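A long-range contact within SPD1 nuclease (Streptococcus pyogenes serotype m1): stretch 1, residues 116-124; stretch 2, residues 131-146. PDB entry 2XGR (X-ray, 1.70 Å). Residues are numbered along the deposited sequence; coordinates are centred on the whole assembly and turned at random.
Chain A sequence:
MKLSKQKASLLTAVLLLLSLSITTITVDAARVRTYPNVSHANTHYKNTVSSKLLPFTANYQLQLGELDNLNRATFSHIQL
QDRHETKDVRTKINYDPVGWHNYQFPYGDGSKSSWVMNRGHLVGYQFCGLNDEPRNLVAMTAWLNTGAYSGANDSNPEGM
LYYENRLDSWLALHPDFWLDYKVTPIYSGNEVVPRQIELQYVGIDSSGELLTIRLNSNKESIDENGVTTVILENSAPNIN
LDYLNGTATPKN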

# COMPACT_ATOMS: atom_id res chain seq x y z
N VAL A 116 -16.36 10.48 14.06
CA VAL A 116 -16.05 10.57 12.64
C VAL A 116 -14.72 9.85 12.36
O VAL A 116 -13.71 10.09 13.05
CB VAL A 116 -15.89 12.04 12.22
CG1 VAL A 116 -15.56 12.12 10.74
CG2 VAL A 116 -17.18 12.86 12.56
N MET A 117 -14.71 8.93 11.39
CA MET A 117 -13.48 8.19 11.09
C MET A 117 -12.38 9.12 10.59
O MET A 117 -12.66 10.15 9.97
CB MET A 117 -13.78 7.14 10.04
CG MET A 117 -14.57 5.92 10.57
SD MET A 117 -14.81 4.86 9.11
CE MET A 117 -13.17 4.05 9.00
N ASN A 118 -11.12 8.76 10.87
CA ASN A 118 -9.99 9.57 10.45
C ASN A 118 -9.62 9.00 9.08
O ASN A 118 -10.06 7.90 8.77
CB ASN A 118 -8.80 9.31 11.40
CG ASN A 118 -9.03 9.90 12.80
OD1 ASN A 118 -9.10 9.16 13.80
ND2 ASN A 118 -9.26 11.19 12.84
N ARG A 119 -8.77 9.71 8.35
CA ARG A 119 -8.31 9.29 7.02
C ARG A 119 -6.84 8.80 7.04
O ARG A 119 -5.98 9.38 7.71
CB ARG A 119 -8.46 10.45 6.06
CG ARG A 119 -9.95 10.74 5.65
CD ARG A 119 -10.00 11.71 4.48
NE ARG A 119 -9.36 12.98 4.78
CZ ARG A 119 -8.98 13.88 3.87
NH1 ARG A 119 -9.16 13.68 2.56
NH2 ARG A 119 -8.42 15.02 4.28
N GLY A 120 -6.61 7.69 6.37
CA GLY A 120 -5.27 7.12 6.29
C GLY A 120 -4.79 7.12 4.85
O GLY A 120 -5.57 7.25 3.85
N HIS A 121 -3.46 7.02 4.70
CA HIS A 121 -2.90 7.09 3.39
C HIS A 121 -3.20 5.79 2.59
O HIS A 121 -3.34 4.72 3.19
CB HIS A 121 -1.35 7.11 3.50
CG HIS A 121 -0.80 8.48 3.78
ND1 HIS A 121 -1.18 9.21 4.89
CD2 HIS A 121 0.11 9.24 3.14
CE1 HIS A 121 -0.56 10.38 4.88
NE2 HIS A 121 0.26 10.40 3.86
N LEU A 122 -3.27 5.92 1.26
CA LEU A 122 -3.26 4.73 0.39
C LEU A 122 -1.78 4.24 0.28
O LEU A 122 -1.43 3.26 0.91
CB LEU A 122 -3.86 5.04 -0.99
CG LEU A 122 -5.40 5.39 -0.90
CD1 LEU A 122 -5.90 5.77 -2.37
CD2 LEU A 122 -6.21 4.14 -0.45
N VAL A 123 -0.94 4.99 -0.43
CA VAL A 123 0.50 4.70 -0.40
C VAL A 123 1.11 5.41 0.84
O VAL A 123 0.92 6.61 1.00
CB VAL A 123 1.18 5.15 -1.69
CG1 VAL A 123 2.74 5.13 -1.53
CG2 VAL A 123 0.83 4.19 -2.85
N GLY A 124 1.72 4.66 1.78
CA GLY A 124 2.22 5.31 3.00
C GLY A 124 3.18 6.46 2.75
O GLY A 124 3.96 6.52 1.75
N ASN A 131 1.28 14.90 1.89
CA ASN A 131 0.57 15.33 3.10
C ASN A 131 -0.77 15.89 2.63
O ASN A 131 -0.80 16.79 1.78
CB ASN A 131 1.35 16.49 3.74
CG ASN A 131 2.66 16.02 4.40
OD1 ASN A 131 2.62 15.31 5.40
ND2 ASN A 131 3.81 16.39 3.82
N ASP A 132 -1.85 15.39 3.23
CA ASP A 132 -3.20 15.92 2.98
C ASP A 132 -3.68 15.90 1.55
O ASP A 132 -4.51 16.73 1.19
CB ASP A 132 -3.36 17.35 3.53
CG ASP A 132 -4.33 17.40 4.70
OD1 ASP A 132 -3.83 17.51 5.85
OD2 ASP A 132 -5.57 17.30 4.46
N GLU A 133 -3.19 14.98 0.72
CA GLU A 133 -3.62 14.92 -0.68
C GLU A 133 -4.83 13.99 -0.76
O GLU A 133 -4.74 12.81 -0.43
CB GLU A 133 -2.43 14.41 -1.54
CG GLU A 133 -2.82 13.86 -2.96
CD GLU A 133 -3.68 14.85 -3.69
OE1 GLU A 133 -3.32 16.04 -3.60
OE2 GLU A 133 -4.83 14.57 -4.10
N PRO A 134 -6.03 14.52 -1.13
CA PRO A 134 -7.19 13.66 -0.97
C PRO A 134 -7.15 12.42 -1.87
O PRO A 134 -7.84 11.44 -1.55
CB PRO A 134 -8.38 14.58 -1.37
CG PRO A 134 -7.75 15.69 -2.07
CD PRO A 134 -6.43 15.90 -1.43
N ARG A 135 -6.48 12.52 -3.01
CA ARG A 135 -6.39 11.33 -3.92
C ARG A 135 -5.53 10.20 -3.37
O ARG A 135 -5.53 9.09 -3.91
CB ARG A 135 -5.78 11.72 -5.24
CG ARG A 135 -6.78 12.62 -6.00
CD ARG A 135 -6.00 13.24 -7.15
NE ARG A 135 -6.79 14.32 -7.70
CZ ARG A 135 -6.91 15.56 -7.20
NH1 ARG A 135 -6.42 15.94 -5.97
NH2 ARG A 135 -7.55 16.43 -7.97
N ASN A 136 -4.82 10.49 -2.27
CA ASN A 136 -4.07 9.44 -1.54
C ASN A 136 -4.61 9.20 -0.12
O ASN A 136 -3.94 8.62 0.75
CB ASN A 136 -2.59 9.86 -1.48
CG ASN A 136 -1.69 8.71 -1.06
OD1 ASN A 136 -1.80 7.63 -1.65
ND2 ASN A 136 -0.88 8.89 0.06
N LEU A 137 -5.89 9.56 0.15
CA LEU A 137 -6.45 9.39 1.48
C LEU A 137 -7.83 8.72 1.39
O LEU A 137 -8.61 9.09 0.51
CB LEU A 137 -6.65 10.75 2.18
CG LEU A 137 -5.35 11.48 2.58
CD1 LEU A 137 -5.62 12.94 3.00
CD2 LEU A 137 -4.64 10.70 3.71
N VAL A 138 -8.13 7.82 2.31
CA VAL A 138 -9.48 7.25 2.53
C VAL A 138 -9.75 7.15 4.03
O VAL A 138 -8.84 6.97 4.86
CB VAL A 138 -9.64 5.87 1.86
CG1 VAL A 138 -9.43 5.98 0.34
CG2 VAL A 138 -8.65 4.86 2.47
N ALA A 139 -11.04 7.16 4.40
CA ALA A 139 -11.44 6.88 5.74
C ALA A 139 -10.96 5.48 6.10
O ALA A 139 -11.26 4.53 5.39
CB ALA A 139 -12.97 6.90 5.80
N MET A 140 -10.25 5.33 7.22
CA MET A 140 -9.61 4.09 7.52
C MET A 140 -9.65 3.85 9.04
O MET A 140 -9.43 4.82 9.81
CB MET A 140 -8.11 4.22 7.06
CG MET A 140 -7.44 2.93 7.06
SD MET A 140 -5.75 3.15 6.40
CE MET A 140 -6.01 3.36 4.64
N THR A 141 -9.88 2.61 9.45
CA THR A 141 -9.69 2.24 10.86
C THR A 141 -8.22 2.31 11.27
O THR A 141 -7.32 2.14 10.45
CB THR A 141 -10.23 0.87 11.22
OG1 THR A 141 -9.48 -0.17 10.58
CG2 THR A 141 -11.78 0.76 10.85
N ALA A 142 -8.00 2.60 12.56
CA ALA A 142 -6.61 2.56 13.10
C ALA A 142 -6.05 1.16 13.00
O ALA A 142 -4.89 0.99 12.63
CB ALA A 142 -6.67 3.02 14.63
N TRP A 143 -6.90 0.14 13.19
CA TRP A 143 -6.54 -1.25 13.01
C TRP A 143 -5.97 -1.49 11.60
O TRP A 143 -4.86 -2.06 11.46
CB TRP A 143 -7.79 -2.18 13.28
CG TRP A 143 -7.50 -3.63 13.27
CD1 TRP A 143 -7.80 -4.51 12.27
CD2 TRP A 143 -6.96 -4.41 14.33
NE1 TRP A 143 -7.40 -5.78 12.61
CE2 TRP A 143 -6.91 -5.75 13.88
CE3 TRP A 143 -6.54 -4.10 15.63
CZ2 TRP A 143 -6.44 -6.78 14.69
CZ3 TRP A 143 -6.10 -5.14 16.43
CH2 TRP A 143 -6.01 -6.45 15.94
N LEU A 144 -6.68 -1.03 10.57
CA LEU A 144 -6.19 -1.24 9.18
C LEU A 144 -4.91 -0.42 8.95
O LEU A 144 -3.97 -0.85 8.29
CB LEU A 144 -7.26 -0.81 8.17
CG LEU A 144 -6.77 -0.90 6.72
CD1 LEU A 144 -6.20 -2.26 6.34
CD2 LEU A 144 -7.97 -0.55 5.82
N ASN A 145 -4.89 0.79 9.49
CA ASN A 145 -3.79 1.70 9.18
C ASN A 145 -2.45 1.21 9.81
O ASN A 145 -1.46 0.94 9.11
CB ASN A 145 -4.15 3.11 9.65
CG ASN A 145 -3.01 4.13 9.40
OD1 ASN A 145 -2.55 4.32 8.29
ND2 ASN A 145 -2.64 4.87 10.46
N THR A 146 -2.41 1.10 11.12
CA THR A 146 -1.14 0.66 11.76
C THR A 146 -1.30 -0.63 12.57
O THR A 146 -0.32 -1.04 13.25
CB THR A 146 -0.60 1.75 12.75
OG1 THR A 146 -1.67 2.14 13.62
CG2 THR A 146 -0.05 2.98 12.06
O HOH W 1 -10.28 6.21 11.92
O HOH W 2 -9.88 11.99 0.19
O HOH W 3 -1.85 6.71 7.00

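The two stretches pair as short strands centred on Gly120 and Val138; they run antiparallel, their directions 140° apart and their axes approaching to 4.3 Å. Gly120 and Val138 are the hydrogen-bonded pair at the centre: Gly120 N donates to Val138 O at 2.8 Å, and Val138 N returns a bond to Gly120 O at 3.0 Å. The ladder continues beyond this pair, with Met140 N bonding to Asn118 O at 3.0 Å and Leu122 N to Asn136 O at 2.8 Å. Arg119 faces Ala139 and His121 faces Leu137 as non-hydrogen-bonded pairs, where alpha carbons lie close enough for CA-H...O contacts, such as Arg119 CA to Val138 O at 3.2 Å. Water 1 bridges the two backbones, from Asn118 N to Met140 O; water 3 instead ties the backbone His121 N to the side-chain OD1 of Asn145.

Glycine suits position 120 because a beta carbon there would clash with Met140 SD. The space is taken by the long, flexible Met140 side chain, whose CE reaches within 3.3 Å of His121 O.

The side chain of Asn136 makes two hydrogen bonds across the contact. Its carboxamide carries both an acceptor and a donor, and it pairs with the backbone of Val123 as another peptide would: Val123 N donates to Asn136 OD1 at 3.0 Å, while Asn136 ND2 donates to Val123 O at 3.1 Å. Together with the bond its own carbonyl accepts from Leu122, this extends the backbone pairing past the strand with a side chain.

The side chains of His121 and Leu137 share one face of the sheet, with His121 ND1 3.9 Å from Leu137 CD2. Arg119 combines polar and apolar contacts. Leu137 CD1 lies over one face of its guanidinium, 3.6 Å from Arg119 CZ, a packing that the flat group allows while its nitrogens remain free to meet polar partners. Arg119 NH2 forms a long salt bridge with Asp132 OD2 at 3.7 Å, and water 2 joins Arg119 NH1 to Pro134 O.

Apolar residues fill buried positions. Leu122 CD2 packs against Val138 CG1 at 3.8 Å, a branched hydrocarbon contact that needs no polar partner. Met117 points toward the second stretch, and its unbranched chain carries CE to 3.5 Å from Met140 C and 4.3 Å from Ala139 CB. Just beyond, Thr141 caps the following helix: its OG1 accepts from Leu144 N at 2.9 Å, satisfying an amide that the first turn leaves without a backbone partner. In all, the contact buries 851 Å², summed over both stretches.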